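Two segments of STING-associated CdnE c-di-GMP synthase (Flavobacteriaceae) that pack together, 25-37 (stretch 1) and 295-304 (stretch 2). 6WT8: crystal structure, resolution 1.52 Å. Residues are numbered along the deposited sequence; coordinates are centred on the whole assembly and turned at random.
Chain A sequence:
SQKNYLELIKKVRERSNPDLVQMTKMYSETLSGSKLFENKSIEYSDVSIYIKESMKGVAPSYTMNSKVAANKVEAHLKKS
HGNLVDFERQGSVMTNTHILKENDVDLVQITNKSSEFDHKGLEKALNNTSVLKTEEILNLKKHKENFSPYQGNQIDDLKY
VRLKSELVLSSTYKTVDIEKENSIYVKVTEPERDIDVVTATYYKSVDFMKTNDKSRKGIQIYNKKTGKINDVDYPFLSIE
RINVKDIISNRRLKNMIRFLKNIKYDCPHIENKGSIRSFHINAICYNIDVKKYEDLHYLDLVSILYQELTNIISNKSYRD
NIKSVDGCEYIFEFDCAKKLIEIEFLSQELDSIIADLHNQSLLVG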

# COMPACT_ATOMS: atom_id res chain seq x y z
N LYS A 25 -13.78 11.41 -13.76
CA LYS A 25 -14.30 10.20 -14.36
C LYS A 25 -13.15 9.35 -14.88
O LYS A 25 -12.12 9.86 -15.34
CB LYS A 25 -15.23 10.53 -15.53
CG LYS A 25 -16.52 11.25 -15.16
CD LYS A 25 -17.29 11.49 -16.47
CE LYS A 25 -18.54 12.30 -16.33
NZ LYS A 25 -19.32 12.14 -17.63
N MSE A 26 -13.33 8.04 -14.78
CA MSE A 26 -12.40 7.16 -15.45
C MSE A 26 -12.55 7.35 -16.94
O MSE A 26 -13.65 7.53 -17.47
CB MSE A 26 -12.67 5.71 -15.11
CG MSE A 26 -12.43 5.43 -13.64
SE MSE A 26 -13.01 3.59 -13.08
CE MSE A 26 -14.88 3.86 -13.12
N TYR A 27 -11.43 7.28 -17.65
CA TYR A 27 -11.50 7.61 -19.07
C TYR A 27 -12.37 6.62 -19.84
O TYR A 27 -13.03 7.02 -20.80
CB TYR A 27 -10.11 7.67 -19.69
CG TYR A 27 -9.45 9.03 -19.59
CD1 TYR A 27 -9.81 9.93 -18.59
CD2 TYR A 27 -8.48 9.42 -20.51
CE1 TYR A 27 -9.22 11.17 -18.50
CE2 TYR A 27 -7.88 10.66 -20.44
CZ TYR A 27 -8.26 11.52 -19.44
OH TYR A 27 -7.66 12.76 -19.36
N SER A 28 -12.40 5.35 -19.42
CA SER A 28 -13.20 4.41 -20.20
C SER A 28 -14.67 4.73 -20.07
O SER A 28 -15.45 4.31 -20.93
CB SER A 28 -12.95 2.96 -19.77
OG SER A 28 -13.34 2.67 -18.40
N GLU A 29 -15.07 5.51 -19.05
CA GLU A 29 -16.47 5.94 -18.99
C GLU A 29 -16.89 6.72 -20.23
O GLU A 29 -18.02 6.56 -20.71
CB GLU A 29 -16.72 6.84 -17.77
CG GLU A 29 -16.72 6.12 -16.46
CD GLU A 29 -16.98 7.08 -15.33
OE1 GLU A 29 -18.12 7.65 -15.33
OE2 GLU A 29 -16.06 7.26 -14.50
N THR A 30 -16.06 7.66 -20.68
CA THR A 30 -16.49 8.51 -21.79
C THR A 30 -15.92 8.08 -23.12
O THR A 30 -16.43 8.53 -24.15
CB THR A 30 -16.08 9.97 -21.59
OG1 THR A 30 -14.68 10.06 -21.25
CG2 THR A 30 -16.99 10.68 -20.55
N LEU A 31 -14.87 7.27 -23.12
CA LEU A 31 -14.24 6.93 -24.39
C LEU A 31 -14.49 5.50 -24.80
O LEU A 31 -14.26 5.15 -25.96
CB LEU A 31 -12.72 7.15 -24.32
CG LEU A 31 -12.27 8.56 -23.97
CD1 LEU A 31 -10.77 8.57 -23.65
CD2 LEU A 31 -12.65 9.59 -25.05
N SER A 32 -14.96 4.65 -23.91
CA SER A 32 -15.06 3.25 -24.24
C SER A 32 -16.47 2.75 -23.94
O SER A 32 -17.37 3.52 -23.56
CB SER A 32 -14.02 2.45 -23.44
OG SER A 32 -13.92 1.13 -23.91
N GLY A 33 -16.66 1.45 -24.12
CA GLY A 33 -17.90 0.82 -23.73
C GLY A 33 -17.66 -0.64 -23.42
O GLY A 33 -16.70 -1.25 -23.89
N SER A 34 -18.56 -1.21 -22.62
CA SER A 34 -18.38 -2.59 -22.23
C SER A 34 -18.60 -3.53 -23.40
O SER A 34 -19.46 -3.30 -24.27
CB SER A 34 -19.33 -2.91 -21.09
OG SER A 34 -19.30 -4.30 -20.83
N LYS A 35 -17.77 -4.57 -23.47
CA LYS A 35 -17.98 -5.65 -24.43
C LYS A 35 -18.91 -6.72 -23.90
O LYS A 35 -19.48 -7.48 -24.69
CB LYS A 35 -16.65 -6.33 -24.79
CG LYS A 35 -15.62 -5.43 -25.44
CD LYS A 35 -14.34 -6.22 -25.73
CE LYS A 35 -13.92 -7.07 -24.52
NZ LYS A 35 -12.59 -7.72 -24.73
N LEU A 36 -19.05 -6.82 -22.58
CA LEU A 36 -19.87 -7.86 -21.96
C LEU A 36 -21.28 -7.40 -21.65
O LEU A 36 -22.21 -8.23 -21.63
CB LEU A 36 -19.19 -8.35 -20.67
CG LEU A 36 -17.77 -8.86 -20.89
CD1 LEU A 36 -17.03 -9.06 -19.54
CD2 LEU A 36 -17.78 -10.14 -21.72
N PHE A 37 -21.47 -6.10 -21.44
CA PHE A 37 -22.77 -5.55 -21.09
C PHE A 37 -23.18 -4.45 -22.07
O PHE A 37 -22.71 -3.32 -21.96
CB PHE A 37 -22.71 -5.02 -19.65
CG PHE A 37 -21.97 -5.95 -18.70
CD1 PHE A 37 -22.57 -7.13 -18.26
CD2 PHE A 37 -20.67 -5.66 -18.30
CE1 PHE A 37 -21.88 -8.01 -17.41
CE2 PHE A 37 -19.97 -6.52 -17.45
CZ PHE A 37 -20.57 -7.70 -17.01
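Stretch 2, residues 295-304: DLHYLDLVSI

Packing of residues 295-304 against residues 25-37 in the STING-associated CdnE c-di-GMP synthase, two segments whose touching residues are at least 261 positions apart in sequence and that bury 645 Å² between them, both sides summed. Stretch 1 is a short helix, residues 27-31, followed by an irregular segment; stretch 2 enters as an extended loop, with Leu296 and His297 at phi/psi of -83/147° and -63/152°, and then turns into a helix that continues beyond Ile304. The backbones come closest where the CA atoms of Ser28 and His297 lie 5.2 Å apart. From there the contacts run broadly in the same sense along both chains, from Ser28 against His297 and Tyr298 to Leu36 against Asp300 and Ser303.

Met26, present as selenomethionine, lays its methyl over one face of the Tyr298 ring: CE is 3.6 Å from Tyr298 CG and 4.0 Å from the ring centroid, in CH-pi geometry, whereas SE approaches obliquely. Its backbone N donates to Glu29 OE2 (2.9 Å), which ties the residue preceding the helix to the first turn. Ser28, with chi1 in the p well, points toward stretch 2 and accepts a hydrogen bond at OG from Tyr298 N (3.1 Å). The carbonyl of the same serine serves its own helix, Ser28 O receiving Ser32 N at 3.0 Å, while also lying 3.3 Å from His297 CD2. Glu29 adds an aliphatic contact, CG to Tyr298 CE1 at 3.8 Å, so that the tyrosine ring meets Met26, Ser28 and Glu29. Thr30 and Leu31 make no contact with stretch 2.

At Ser32 the chain leaves helical phi/psi and becomes extended, passing along the imidazole of His297. Gly33 CA comes within 3.4 Å of His297 CD2, and Gly33 C and Ser34 N lie over one face of the ring, with Ser34 N 3.5 Å from His297 CG. The histidine thus packs against main chain, and no residue of stretch 2 has more area covered by stretch 1.

Asp300 then gathers the next three residues. Its CA-to-CB bond points sideways, but the carboxylate comes nearer: Ser34 OG donates to Asp300 OD1 (2.7 Å), Lys35 N donates to Asp300 OD2 in a nearly straight bond (2.9 Å, 167°), and Leu36 N makes a weak bond to Asp300 OD1 (3.4 Å). Both carboxylate oxygens are therefore engaged by stretch 1. Ser34 OG also accepts Phe37 N at 2.9 Å, so one hydroxyl links the aspartate to the local turn. The long side chain of Lys35 brings NZ to 3.6 Å from Leu296 CD2. Leu36 points toward stretch 2 and sets CD1 3.7 Å from Ser303 CB, one helical turn beyond Asp300. Phe37 closes the contact with its ring beside Leu299: CD2 lies 3.9 Å from Leu299 CB, and Leu299 O approaches the ring edge, 3.8 Å from Phe37 CE2.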

# COMPACT_ATOMS: atom_id res chain seq x y z
N ASP A 295 -6.79 -2.37 -21.77
CA ASP A 295 -7.67 -1.67 -22.72
C ASP A 295 -9.13 -1.99 -22.46
O ASP A 295 -9.99 -1.65 -23.29
CB ASP A 295 -7.29 -2.00 -24.16
CG ASP A 295 -5.96 -1.39 -24.54
OD1 ASP A 295 -5.71 -0.23 -24.17
OD2 ASP A 295 -5.20 -2.06 -25.29
N LEU A 296 -9.44 -2.62 -21.35
CA LEU A 296 -10.84 -2.95 -21.07
C LEU A 296 -11.58 -1.77 -20.46
O LEU A 296 -11.03 -1.02 -19.64
CB LEU A 296 -10.92 -4.13 -20.09
CG LEU A 296 -10.53 -5.49 -20.70
CD1 LEU A 296 -10.74 -6.53 -19.60
CD2 LEU A 296 -11.39 -5.83 -21.86
N HIS A 297 -12.87 -1.68 -20.79
CA HIS A 297 -13.78 -0.78 -20.11
C HIS A 297 -13.91 -1.20 -18.64
O HIS A 297 -13.76 -2.37 -18.27
CB HIS A 297 -15.12 -0.89 -20.81
CG HIS A 297 -16.22 -0.03 -20.23
ND1 HIS A 297 -17.13 -0.50 -19.29
CD2 HIS A 297 -16.64 1.21 -20.58
CE1 HIS A 297 -18.01 0.45 -19.04
NE2 HIS A 297 -17.75 1.49 -19.82
N TYR A 298 -14.20 -0.21 -17.77
CA TYR A 298 -14.17 -0.51 -16.32
C TYR A 298 -15.13 -1.63 -15.90
O TYR A 298 -14.78 -2.41 -15.01
CB TYR A 298 -14.42 0.77 -15.50
CG TYR A 298 -15.86 1.25 -15.47
CD1 TYR A 298 -16.39 2.04 -16.51
CD2 TYR A 298 -16.73 0.86 -14.45
CE1 TYR A 298 -17.73 2.43 -16.50
CE2 TYR A 298 -18.06 1.24 -14.44
CZ TYR A 298 -18.56 2.03 -15.45
OH TYR A 298 -19.90 2.40 -15.46
N LEU A 299 -16.29 -1.77 -16.55
CA LEU A 299 -17.22 -2.83 -16.14
C LEU A 299 -16.62 -4.20 -16.46
O LEU A 299 -16.88 -5.16 -15.74
CB LEU A 299 -18.59 -2.68 -16.83
CG LEU A 299 -19.43 -1.46 -16.34
CD1 LEU A 299 -20.65 -1.34 -17.18
CD2 LEU A 299 -19.85 -1.60 -14.87
N ASP A 300 -15.85 -4.29 -17.54
CA ASP A 300 -15.28 -5.58 -17.90
C ASP A 300 -14.16 -5.98 -16.94
O ASP A 300 -13.80 -7.16 -16.90
CB ASP A 300 -14.76 -5.55 -19.34
CG ASP A 300 -15.91 -5.43 -20.38
OD1 ASP A 300 -17.07 -5.66 -20.03
OD2 ASP A 300 -15.67 -5.09 -21.56
N LEU A 301 -13.62 -5.03 -16.15
CA LEU A 301 -12.64 -5.41 -15.14
C LEU A 301 -13.23 -6.29 -14.06
O LEU A 301 -12.47 -7.02 -13.39
CB LEU A 301 -12.03 -4.17 -14.46
CG LEU A 301 -11.30 -3.25 -15.42
CD1 LEU A 301 -10.83 -1.98 -14.68
CD2 LEU A 301 -10.10 -3.93 -16.09
N VAL A 302 -14.56 -6.21 -13.83
CA VAL A 302 -15.14 -7.05 -12.79
C VAL A 302 -14.99 -8.50 -13.18
O VAL A 302 -14.67 -9.35 -12.34
CB VAL A 302 -16.62 -6.69 -12.55
CG1 VAL A 302 -17.22 -7.53 -11.40
CG2 VAL A 302 -16.72 -5.20 -12.23
N SER A 303 -15.23 -8.81 -14.46
CA SER A 303 -15.02 -10.16 -14.98
C SER A 303 -13.54 -10.60 -14.89
O SER A 303 -13.27 -11.75 -14.55
CB SER A 303 -15.48 -10.19 -16.41
OG SER A 303 -15.27 -11.48 -17.00
N ILE A 304 -12.60 -9.71 -15.20
CA ILE A 304 -11.17 -10.06 -15.06
C ILE A 304 -10.85 -10.48 -13.64
O ILE A 304 -10.17 -11.48 -13.38
CB ILE A 304 -10.30 -8.86 -15.47
CG1 ILE A 304 -10.35 -8.65 -16.95
CG2 ILE A 304 -8.80 -9.01 -14.99
CD1 ILE A 304 -9.77 -9.75 -17.80